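Local coordinates for uncharacterized protein McrA (Streptomyces coelicolor, PDB 5ZMO) that binds phosphorothioate-modified DNA through the sulfur-binding domain captured here, one part of a longer type IV restriction protein that is probably an HNH endonuclease, at residues A[11-16]-A[84-89]; A[25-30]-A[142-147]; A[30-35]-A[55-60]; A[44-49]-A[118-123]. One frame throughout, in Å; residues are numbered along the deposited sequence.

Interaction 1: residues A[11-16]-A[84-89]; sequences RRVGDV and DDLWCV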
# COMPACT_ATOMS: atom_id res chain seq x y z
N ARG A 11 -6.95 -0.22 -13.53
CA ARG A 11 -7.58 1.12 -13.61
C ARG A 11 -7.69 1.77 -12.24
O ARG A 11 -7.43 2.98 -12.08
CB ARG A 11 -8.99 1.07 -14.22
CG ARG A 11 -9.60 2.46 -14.43
CD ARG A 11 -10.76 2.42 -15.42
NE ARG A 11 -10.24 2.29 -16.79
CZ ARG A 11 -9.79 3.30 -17.53
NH1 ARG A 11 -9.81 4.57 -17.08
NH2 ARG A 11 -9.31 3.05 -18.75
N ARG A 12 -8.09 0.99 -11.25
CA ARG A 12 -8.17 1.55 -9.87
C ARG A 12 -6.82 2.06 -9.38
O ARG A 12 -6.73 3.12 -8.79
CB ARG A 12 -8.88 0.59 -8.93
CG ARG A 12 -10.41 0.59 -9.14
CD ARG A 12 -11.22 -0.34 -8.29
NE ARG A 12 -11.14 -1.74 -8.82
CZ ARG A 12 -10.46 -2.74 -8.29
NH1 ARG A 12 -10.51 -3.97 -8.86
NH2 ARG A 12 -9.80 -2.61 -7.14
N VAL A 13 -5.77 1.29 -9.60
CA VAL A 13 -4.42 1.69 -9.25
C VAL A 13 -4.02 2.94 -10.03
O VAL A 13 -3.48 3.87 -9.45
CB VAL A 13 -3.40 0.56 -9.54
CG1 VAL A 13 -1.97 1.12 -9.47
CG2 VAL A 13 -3.62 -0.59 -8.58
N GLY A 14 -4.35 3.02 -11.32
CA GLY A 14 -4.00 4.21 -12.12
C GLY A 14 -4.81 5.47 -11.75
O GLY A 14 -4.36 6.59 -12.02
N ASP A 15 -5.98 5.30 -11.15
CA ASP A 15 -6.78 6.44 -10.60
C ASP A 15 -6.25 6.98 -9.27
O ASP A 15 -6.79 7.95 -8.76
CB ASP A 15 -8.24 6.03 -10.37
CG ASP A 15 -9.02 5.81 -11.68
OD1 ASP A 15 -8.55 6.17 -12.78
OD2 ASP A 15 -10.13 5.21 -11.57
N VAL A 16 -5.27 6.32 -8.66
CA VAL A 16 -4.62 6.88 -7.48
C VAL A 16 -3.70 7.99 -7.98
O VAL A 16 -2.66 7.70 -8.64
CB VAL A 16 -3.82 5.84 -6.67
CG1 VAL A 16 -3.07 6.53 -5.51
CG2 VAL A 16 -4.73 4.78 -6.10
N ASP A 84 -10.16 4.53 -2.18
CA ASP A 84 -9.78 4.28 -3.55
C ASP A 84 -10.22 2.90 -4.11
O ASP A 84 -9.83 2.57 -5.24
CB ASP A 84 -8.24 4.35 -3.70
CG ASP A 84 -7.70 5.74 -3.47
OD1 ASP A 84 -8.16 6.71 -4.12
OD2 ASP A 84 -6.75 5.85 -2.67
N ASP A 85 -11.02 2.17 -3.37
CA ASP A 85 -11.57 0.85 -3.76
C ASP A 85 -10.46 -0.15 -3.96
O ASP A 85 -10.61 -1.04 -4.79
CB ASP A 85 -12.45 0.92 -5.03
CG ASP A 85 -13.63 1.88 -4.87
OD1 ASP A 85 -14.16 1.96 -3.74
OD2 ASP A 85 -14.01 2.55 -5.86
N LEU A 86 -9.37 0.00 -3.21
CA LEU A 86 -8.18 -0.88 -3.35
C LEU A 86 -7.81 -1.62 -2.10
O LEU A 86 -6.77 -2.33 -2.05
CB LEU A 86 -7.02 -0.01 -3.82
CG LEU A 86 -7.07 0.41 -5.27
CD1 LEU A 86 -6.12 1.58 -5.56
CD2 LEU A 86 -6.72 -0.84 -6.12
N TRP A 87 -8.61 -1.49 -1.05
CA TRP A 87 -8.18 -1.91 0.27
C TRP A 87 -9.34 -2.21 1.20
O TRP A 87 -10.39 -1.59 1.06
CB TRP A 87 -7.26 -0.85 0.83
CG TRP A 87 -6.35 -1.18 1.93
CD1 TRP A 87 -6.45 -0.71 3.22
CD2 TRP A 87 -5.14 -1.92 1.89
NE1 TRP A 87 -5.42 -1.14 3.97
CE2 TRP A 87 -4.56 -1.85 3.18
CE3 TRP A 87 -4.45 -2.62 0.88
CZ2 TRP A 87 -3.37 -2.48 3.51
CZ3 TRP A 87 -3.24 -3.21 1.19
CH2 TRP A 87 -2.69 -3.13 2.51
N CYS A 88 -9.12 -3.14 2.12
CA CYS A 88 -10.15 -3.56 3.11
C CYS A 88 -9.53 -3.47 4.49
O CYS A 88 -8.44 -3.98 4.69
CB CYS A 88 -10.51 -5.03 2.92
SG CYS A 88 -11.08 -5.37 1.25
N VAL A 89 -10.22 -2.86 5.43
CA VAL A 89 -9.78 -2.81 6.82
C VAL A 89 -10.87 -3.50 7.66
O VAL A 89 -11.98 -3.07 7.68
CB VAL A 89 -9.55 -1.35 7.30
CG1 VAL A 89 -9.21 -1.33 8.77
CG2 VAL A 89 -8.41 -0.64 6.54
O HOH W 1 -8.72 4.15 -7.33
O HOH W 2 -8.66 6.66 -6.54
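Arg12 lies alongside Leu86, the two side chains running antiparallel, flank to flank. One methyl of the leucine, CD2, meets both ends of the arginine: Arg12 CB is 3.8 Å from Leu86 CD2, and Arg12 NH2 is 3.7 Å from the same carbon. The arginine chain bends at its third torsion (chi3 -78°), which turns NE away from an extended course. At its end Arg12 NH2 donates to the backbone Asp85 O at 2.9 Å. This bond is bent, with 135° at the hydrogen, and the oxygen stands 31° out of the guanidinium plane. The same NH2 also makes a salt bridge to Asp122, and NE bonds to the backbone oxygen of Lys7, so NH2 is shared by two acceptors and NE is held by a third. Asp85 owes its place to a Schellman motif: with positive phi it is the C-prime residue closing helix 70-83, where Leu86 N reaches back to Leu81 O and Asp85 N to Val82 O. Its CB rests against Arg12 CD. Toward and just beyond the end of helix 9-14 the contact becomes apolar. Val13 CG2, still in the helix, touches Leu86 CD2 at 4.0 Å, while Val16 CG2, past it, presses on Leu86 CD1 at 3.5 Å. Val16 CG2 also borders the carboxylate carbon of Asp84, whose OD2 is held in a salt bridge by Arg29. A water joins the two backbones, lying 2.7 Å from Arg12 O and 2.8 Å from Asp84 O.

Interaction 2: residues A[25-30]-A[142-147]; sequences PALHRP and ARYFHL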
# COMPACT_ATOMS: atom_id res chain seq x y z
N PRO A 25 5.05 14.10 -5.66
CA PRO A 25 3.80 13.52 -5.14
C PRO A 25 4.02 12.85 -3.78
O PRO A 25 5.14 12.34 -3.50
CB PRO A 25 3.43 12.50 -6.19
CG PRO A 25 4.73 12.06 -6.74
CD PRO A 25 5.70 13.19 -6.62
N ALA A 26 2.96 12.83 -2.96
CA ALA A 26 2.97 11.99 -1.75
C ALA A 26 3.13 10.52 -2.15
O ALA A 26 2.32 10.01 -2.88
CB ALA A 26 1.68 12.21 -0.98
N LEU A 27 4.18 9.86 -1.68
CA LEU A 27 4.48 8.49 -2.11
C LEU A 27 3.83 7.39 -1.23
O LEU A 27 3.95 6.17 -1.56
CB LEU A 27 5.96 8.26 -2.24
CG LEU A 27 6.60 9.13 -3.33
CD1 LEU A 27 8.10 9.14 -3.10
CD2 LEU A 27 6.26 8.65 -4.74
N HIS A 28 3.01 7.81 -0.28
CA HIS A 28 2.42 6.91 0.76
C HIS A 28 1.60 5.78 0.15
O HIS A 28 1.85 4.60 0.40
CB HIS A 28 1.58 7.67 1.72
CG HIS A 28 2.32 8.76 2.44
ND1 HIS A 28 2.87 9.84 1.78
CD2 HIS A 28 2.55 8.97 3.75
CE1 HIS A 28 3.47 10.63 2.65
NE2 HIS A 28 3.27 10.15 3.86
N ARG A 29 0.65 6.14 -0.74
CA ARG A 29 -0.19 5.14 -1.39
C ARG A 29 0.57 4.26 -2.35
O ARG A 29 0.37 3.04 -2.30
CB ARG A 29 -1.48 5.78 -1.97
CG ARG A 29 -2.51 5.99 -0.87
CD ARG A 29 -3.75 6.67 -1.45
NE ARG A 29 -3.55 8.09 -1.64
CZ ARG A 29 -4.34 8.86 -2.42
NH1 ARG A 29 -4.09 10.15 -2.57
NH2 ARG A 29 -5.35 8.34 -3.11
N PRO A 30 1.43 4.84 -3.23
CA PRO A 30 2.27 4.05 -4.07
C PRO A 30 3.15 3.04 -3.33
O PRO A 30 3.23 1.86 -3.79
CB PRO A 30 3.12 5.11 -4.83
CG PRO A 30 2.11 6.27 -4.95
CD PRO A 30 1.43 6.26 -3.65
N ALA A 142 6.98 3.13 -12.82
CA ALA A 142 7.22 4.09 -13.91
C ALA A 142 6.73 5.44 -13.54
O ALA A 142 7.38 6.45 -13.83
CB ALA A 142 6.57 3.66 -15.21
N ARG A 143 5.59 5.49 -12.87
CA ARG A 143 5.04 6.78 -12.53
C ARG A 143 5.69 7.47 -11.33
O ARG A 143 5.79 8.69 -11.30
CB ARG A 143 3.51 6.65 -12.31
CG ARG A 143 2.81 7.96 -12.13
CD ARG A 143 1.30 7.79 -12.02
NE ARG A 143 0.64 7.35 -13.25
CZ ARG A 143 -0.67 7.08 -13.32
NH1 ARG A 143 -1.47 7.18 -12.24
NH2 ARG A 143 -1.21 6.71 -14.48
N TYR A 144 6.04 6.71 -10.29
CA TYR A 144 6.51 7.28 -9.02
C TYR A 144 7.97 7.04 -8.66
O TYR A 144 8.45 7.66 -7.73
CB TYR A 144 5.64 6.72 -7.87
CG TYR A 144 4.19 7.10 -8.08
CD1 TYR A 144 3.81 8.43 -8.01
CD2 TYR A 144 3.24 6.14 -8.45
CE1 TYR A 144 2.47 8.80 -8.25
CE2 TYR A 144 1.91 6.51 -8.69
CZ TYR A 144 1.56 7.84 -8.58
OH TYR A 144 0.24 8.18 -8.79
N PHE A 145 8.62 6.04 -9.27
CA PHE A 145 10.01 5.65 -8.95
C PHE A 145 10.73 5.49 -10.25
O PHE A 145 11.38 4.46 -10.50
CB PHE A 145 10.04 4.35 -8.13
CG PHE A 145 9.41 4.48 -6.83
CD1 PHE A 145 10.06 5.15 -5.83
CD2 PHE A 145 8.13 3.95 -6.59
CE1 PHE A 145 9.43 5.36 -4.62
CE2 PHE A 145 7.50 4.16 -5.38
CZ PHE A 145 8.17 4.84 -4.38
N HIS A 146 10.60 6.50 -11.10
CA HIS A 146 11.07 6.43 -12.47
C HIS A 146 12.59 6.28 -12.48
O HIS A 146 13.12 5.51 -13.27
CB HIS A 146 10.64 7.67 -13.25
CG HIS A 146 10.96 7.61 -14.71
ND1 HIS A 146 11.38 8.71 -15.43
CD2 HIS A 146 10.93 6.58 -15.59
CE1 HIS A 146 11.59 8.36 -16.69
NE2 HIS A 146 11.33 7.07 -16.80
N LEU A 147 13.27 7.04 -11.62
CA LEU A 147 14.67 6.73 -11.30
C LEU A 147 14.50 5.66 -10.29
O LEU A 147 14.07 5.98 -9.19
CB LEU A 147 15.41 7.89 -10.60
CG LEU A 147 15.97 9.06 -11.40
CD1 LEU A 147 16.59 8.54 -12.67
CD2 LEU A 147 14.87 10.05 -11.70
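Pro30 and Tyr144 make a CH-pi contact: Pro30 CG sits 3.7 Å from the centroid of the phenol ring, only 12° off its normal, so CG lies almost squarely above the middle of the face. Across the ring, Arg143 CG of the tyrosine's own segment covers the opposite face, and the ring is sandwiched between two aliphatic groups. The remaining contacts are apolar. Pro25 CG approaches the ring edge, near its plane, at 4.0 Å from Tyr144 CD1. Leu27 CD2 comes within 3.7 Å of Tyr144 CB. That same methyl reaches Phe145 CZ, more loosely, at 4.3 Å. With Tyr144 CG anti to the carbonyl carbon (chi1 -60°), the ring offers a face to Pro30 and an edge to Pro25. No hydrogen bond crosses between the segments. Arg29, next to Pro30, bonds a modified unit of the bound DNA through NH1 and pairs with Asp84 through NH2; Ala26 and His28 also touch that unit. Tyr144 ends helix 130-144, and Phe145, the first residue beyond it, packs on Val31 and Leu34 of helix 28-41; the contact thus joins the C-terminal end of one helix to the start of the other, just after strand 24-25.

Interaction 3: residues A[30-35]-A[55-60]; sequences PVLLLW and DAVAPL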
# COMPACT_ATOMS: atom_id res chain seq x y z
N PRO A 30 1.43 4.84 -3.23
CA PRO A 30 2.27 4.05 -4.07
C PRO A 30 3.15 3.04 -3.33
O PRO A 30 3.23 1.86 -3.79
CB PRO A 30 3.12 5.11 -4.83
CG PRO A 30 2.11 6.27 -4.95
CD PRO A 30 1.43 6.26 -3.65
N VAL A 31 3.69 3.46 -2.21
CA VAL A 31 4.55 2.52 -1.43
C VAL A 31 3.70 1.36 -0.83
O VAL A 31 4.06 0.20 -0.94
CB VAL A 31 5.34 3.25 -0.35
CG1 VAL A 31 5.92 2.31 0.73
CG2 VAL A 31 6.42 4.09 -0.97
N LEU A 32 2.59 1.65 -0.20
CA LEU A 32 1.76 0.59 0.34
C LEU A 32 1.22 -0.34 -0.71
O LEU A 32 1.25 -1.63 -0.51
CB LEU A 32 0.66 1.17 1.23
CG LEU A 32 -0.14 0.14 2.00
CD1 LEU A 32 0.70 -0.74 2.86
CD2 LEU A 32 -1.18 0.86 2.85
N LEU A 33 0.77 0.23 -1.86
CA LEU A 33 0.32 -0.64 -2.97
C LEU A 33 1.43 -1.54 -3.49
O LEU A 33 1.20 -2.73 -3.72
CB LEU A 33 -0.26 0.13 -4.17
CG LEU A 33 -1.60 0.75 -3.82
CD1 LEU A 33 -1.95 1.84 -4.82
CD2 LEU A 33 -2.68 -0.26 -3.76
N LEU A 34 2.60 -0.96 -3.77
CA LEU A 34 3.74 -1.84 -4.23
C LEU A 34 4.09 -2.97 -3.25
O LEU A 34 4.35 -4.13 -3.65
CB LEU A 34 4.96 -0.98 -4.53
CG LEU A 34 5.02 -0.24 -5.85
CD1 LEU A 34 6.23 0.70 -5.85
CD2 LEU A 34 5.17 -1.22 -6.98
N TRP A 35 4.05 -2.65 -1.97
CA TRP A 35 4.35 -3.62 -0.92
C TRP A 35 3.29 -4.69 -0.97
O TRP A 35 3.61 -5.90 -0.95
CB TRP A 35 4.43 -2.97 0.44
CG TRP A 35 4.64 -3.93 1.53
CD1 TRP A 35 5.83 -4.52 1.92
CD2 TRP A 35 3.63 -4.48 2.39
NE1 TRP A 35 5.62 -5.37 2.95
CE2 TRP A 35 4.29 -5.39 3.26
CE3 TRP A 35 2.24 -4.32 2.50
CZ2 TRP A 35 3.61 -6.10 4.24
CZ3 TRP A 35 1.56 -5.03 3.49
CH2 TRP A 35 2.25 -5.91 4.32
N ASP A 55 5.18 -2.42 10.73
CA ASP A 55 6.58 -2.80 10.87
C ASP A 55 7.31 -3.16 9.60
O ASP A 55 8.48 -2.81 9.48
CB ASP A 55 6.77 -3.86 11.96
CG ASP A 55 6.44 -3.32 13.39
OD1 ASP A 55 6.31 -2.09 13.65
OD2 ASP A 55 6.38 -4.14 14.34
N ALA A 56 6.62 -3.76 8.63
CA ALA A 56 7.16 -4.02 7.35
C ALA A 56 7.33 -2.78 6.49
O ALA A 56 8.33 -2.62 5.76
CB ALA A 56 6.27 -5.03 6.62
N VAL A 57 6.36 -1.89 6.55
CA VAL A 57 6.28 -0.84 5.57
C VAL A 57 6.93 0.46 6.02
O VAL A 57 7.45 1.22 5.20
CB VAL A 57 4.83 -0.62 5.07
CG1 VAL A 57 4.79 0.50 4.01
CG2 VAL A 57 4.29 -1.86 4.44
N ALA A 58 6.96 0.69 7.32
CA ALA A 58 7.54 1.94 7.85
C ALA A 58 8.96 2.22 7.33
O ALA A 58 9.29 3.37 6.94
CB ALA A 58 7.49 1.99 9.40
N PRO A 59 9.86 1.22 7.41
CA PRO A 59 11.20 1.52 6.91
C PRO A 59 11.29 1.72 5.40
O PRO A 59 12.16 2.46 4.96
CB PRO A 59 12.02 0.22 7.20
CG PRO A 59 11.12 -0.72 7.86
CD PRO A 59 9.75 -0.13 8.02
N LEU A 60 10.39 1.10 4.63
CA LEU A 60 10.28 1.41 3.18
C LEU A 60 9.76 2.81 2.88
O LEU A 60 10.19 3.48 1.91
CB LEU A 60 9.43 0.40 2.43
CG LEU A 60 9.73 -1.06 2.66
CD1 LEU A 60 8.65 -1.96 2.05
CD2 LEU A 60 11.12 -1.41 2.05
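Trp35 takes a methyl of Val57 onto the face of its indole: Val57 CG2 is 3.6 Å from the centroid of the five-membered ring and close to its normal, a CH-pi contact. The methyl is offset toward the rim of the whole indole, and its nearest atom there is Trp35 CD2 at 3.4 Å. Trp35 CG is anti to the backbone N (chi1 176°), which sets CG toward helix 50-63; chi2 of 80° then turns the indole so that a face meets Val57. Two neighbours from the other helix approach the ring obliquely. Ala56 CB lies 3.7 Å from both Trp35 CZ2 and Trp35 NE1, and Leu60 CD1 lies 3.8 Å from Trp35 CD1 on the pyrrole side.

Val57 divides its two methyls between partners. CG1, anti to the backbone N, meets Val31 CG1 at 3.9 Å, the two valines lying side by side with opposite headings. CG2, beside the backbone N, serves the indole and also touches Leu32 CD1 at 4.1 Å. Val31 CG1 reaches on to Leu60 CB at a looser 4.3 Å.

Helix 50-63 is kinked here, the N atoms of Pro59 and Leu60 lacking bonds to the preceding turn. Val57 also packs on Val74 and Leu32 on Pro77, so helix 70-83 joins the same core. The short segments run 130° apart in direction, their axes 10.3 Å apart at closest: an apolar, steeply crossed helix-helix interface near the centre of the sulfur-binding domain.

Interaction 4: residues A[44-49]-A[118-123]; sequences APRLQP and LREDDY. With PO4 (phosphate ion), chain D.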
# COMPACT_ATOMS: atom_id res chain seq x y z
N ALA A 44 1.72 -14.27 0.80
CA ALA A 44 1.50 -13.98 2.19
C ALA A 44 -0.02 -13.88 2.37
O ALA A 44 -0.75 -13.65 1.39
CB ALA A 44 2.22 -12.72 2.64
N PRO A 45 -0.50 -13.96 3.63
CA PRO A 45 -1.93 -13.85 3.84
C PRO A 45 -2.45 -12.54 3.29
O PRO A 45 -1.76 -11.51 3.40
CB PRO A 45 -2.05 -13.90 5.38
CG PRO A 45 -0.84 -14.68 5.84
CD PRO A 45 0.23 -14.15 4.90
N ARG A 46 -3.65 -12.55 2.74
CA ARG A 46 -4.24 -11.31 2.17
C ARG A 46 -4.48 -10.21 3.20
O ARG A 46 -4.16 -9.04 2.95
CB ARG A 46 -5.55 -11.60 1.47
CG ARG A 46 -6.31 -10.39 0.95
CD ARG A 46 -7.54 -10.78 0.10
NE ARG A 46 -8.58 -11.30 0.97
CZ ARG A 46 -9.50 -10.57 1.61
NH1 ARG A 46 -10.40 -11.21 2.38
NH2 ARG A 46 -9.63 -9.26 1.49
N LEU A 47 -5.09 -10.59 4.33
CA LEU A 47 -5.31 -9.67 5.46
C LEU A 47 -4.20 -9.86 6.46
O LEU A 47 -3.86 -10.99 6.88
CB LEU A 47 -6.69 -9.91 6.07
CG LEU A 47 -7.85 -9.68 5.09
CD1 LEU A 47 -9.14 -10.07 5.85
CD2 LEU A 47 -7.93 -8.27 4.54
N GLN A 48 -3.56 -8.74 6.81
CA GLN A 48 -2.44 -8.76 7.73
C GLN A 48 -2.67 -7.71 8.76
O GLN A 48 -3.18 -6.66 8.43
CB GLN A 48 -1.14 -8.48 6.97
CG GLN A 48 -0.84 -9.58 5.94
CD GLN A 48 0.64 -9.68 5.58
OE1 GLN A 48 1.44 -10.18 6.38
NE2 GLN A 48 1.00 -9.27 4.36
N PRO A 49 -2.30 -7.99 10.02
CA PRO A 49 -2.53 -6.96 11.05
C PRO A 49 -1.82 -5.58 10.80
O PRO A 49 -0.74 -5.52 10.22
CB PRO A 49 -1.98 -7.59 12.32
CG PRO A 49 -1.80 -9.09 12.05
CD PRO A 49 -1.62 -9.19 10.56
N LEU A 118 -5.50 -6.14 0.50
CA LEU A 118 -6.17 -6.00 -0.80
C LEU A 118 -7.57 -6.66 -0.73
O LEU A 118 -7.80 -7.55 0.08
CB LEU A 118 -5.35 -6.70 -1.91
CG LEU A 118 -3.99 -6.03 -2.15
CD1 LEU A 118 -3.16 -6.93 -3.06
CD2 LEU A 118 -4.05 -4.66 -2.75
N ARG A 119 -8.46 -6.18 -1.57
CA ARG A 119 -9.73 -6.88 -1.86
C ARG A 119 -9.48 -8.34 -2.34
O ARG A 119 -8.46 -8.61 -2.97
CB ARG A 119 -10.48 -6.14 -2.89
CG ARG A 119 -11.12 -4.86 -2.37
CD ARG A 119 -11.11 -3.77 -3.42
NE ARG A 119 -12.32 -3.57 -4.20
CZ ARG A 119 -12.63 -4.16 -5.36
NH1 ARG A 119 -13.76 -3.82 -5.96
NH2 ARG A 119 -11.88 -5.10 -5.91
N GLU A 120 -10.41 -9.24 -2.04
CA GLU A 120 -10.19 -10.67 -2.39
C GLU A 120 -10.02 -10.87 -3.89
O GLU A 120 -9.14 -11.64 -4.33
CB GLU A 120 -11.30 -11.62 -1.85
CG GLU A 120 -10.95 -13.09 -2.10
CD GLU A 120 -12.04 -14.11 -1.74
OE1 GLU A 120 -12.87 -13.79 -0.84
OE2 GLU A 120 -12.04 -15.22 -2.38
N ASP A 121 -10.88 -10.25 -4.67
CA ASP A 121 -10.81 -10.39 -6.14
C ASP A 121 -9.48 -9.90 -6.70
O ASP A 121 -8.86 -10.53 -7.53
CB ASP A 121 -12.00 -9.70 -6.82
CG ASP A 121 -12.16 -8.20 -6.48
OD1 ASP A 121 -11.40 -7.62 -5.66
OD2 ASP A 121 -13.06 -7.56 -7.07
N ASP A 122 -8.99 -8.78 -6.18
CA ASP A 122 -7.66 -8.29 -6.58
C ASP A 122 -6.52 -9.21 -6.16
O ASP A 122 -5.62 -9.47 -6.96
CB ASP A 122 -7.44 -6.86 -6.07
CG ASP A 122 -8.47 -5.91 -6.57
OD1 ASP A 122 -8.96 -6.10 -7.73
OD2 ASP A 122 -8.72 -4.86 -5.87
N TYR A 123 -6.51 -9.62 -4.89
CA TYR A 123 -5.50 -10.53 -4.40
C TYR A 123 -5.50 -11.83 -5.25
O TYR A 123 -4.42 -12.34 -5.64
CB TYR A 123 -5.78 -10.87 -2.93
CG TYR A 123 -4.86 -11.85 -2.29
CD1 TYR A 123 -3.71 -11.45 -1.69
CD2 TYR A 123 -5.17 -13.21 -2.24
CE1 TYR A 123 -2.84 -12.33 -1.02
CE2 TYR A 123 -4.29 -14.12 -1.67
CZ TYR A 123 -3.12 -13.69 -1.04
OH TYR A 123 -2.20 -14.56 -0.42
P PO4 D . -8.29 -15.61 -0.24
O1 PO4 D . -8.30 -14.69 0.99
O2 PO4 D . -9.78 -15.89 -0.45
O3 PO4 D . -7.46 -16.94 -0.19
O4 PO4 D . -7.82 -14.81 -1.43
O HOH W 3 -3.27 -7.78 0.78
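The Arg46 guanidinium has Glu120 CB over one face and Leu47 CG over the other, both offset toward the rim, with Leu118 O and a phosphate ion at its edges. Arg46 NH2 donates to Leu118 O at 2.9 Å, nearly straight (167°) and in the planes of both groups. NE points at the phosphate O1, a weak bond of 3.4 Å; the ion, probably from the crystallisation liquor, is also bonded by Asn124. On the Tyr123 ring, Arg46 CB lies over the centre of one face, 3.7 Å from the centroid in a CH-pi contact, while Ala44 O lies near the ring plane at its edge. The modelled separation of Tyr123 OH and Ala44 O is too short to trust in detail, though the hydroxyl probably donates there. Farther out, Arg46 CD passes 3.5 Å from Tyr123 CB. The contact joins the approach to edge strand 47-49, which pairs with strand 115-117 in a three-stranded antiparallel sheet, to the start of helix 120-128, where Arg119 is the N-cap. A water accepts from Leu118 N at 2.8 Å and donates to Arg46 O at 2.7 Å. The side chain of Arg119 itself forms a salt bridge from NH2 to Asp121 OD1 at 2.6 Å and a longer one to Asp122, whose carboxylate is also paired with Arg12.

How the interactions relate
Interaction 2 lies nearest the bound DNA, its closest atom about 4 Å away, followed by interaction 1 at about 6 Å, interaction 3 at about 9 Å and interaction 4 at about 14 Å. Interactions 1 and 2 meet through a salt bridge, Asp84 OD2 to Arg29 NH2 at 2.9 Å, which ties the arginine that bonds the DNA to the end of helix 70-83. Interactions 1 and 4 reach the same sheet and are joined by Arg12 NH2 and Asp122 OD2 at 2.8 Å. Interactions 2 and 3 share Pro30 and helix 28-41. Interactions 2 and 4 do not touch; their centres are about 22 Å apart, on opposite sides of the chain's centre.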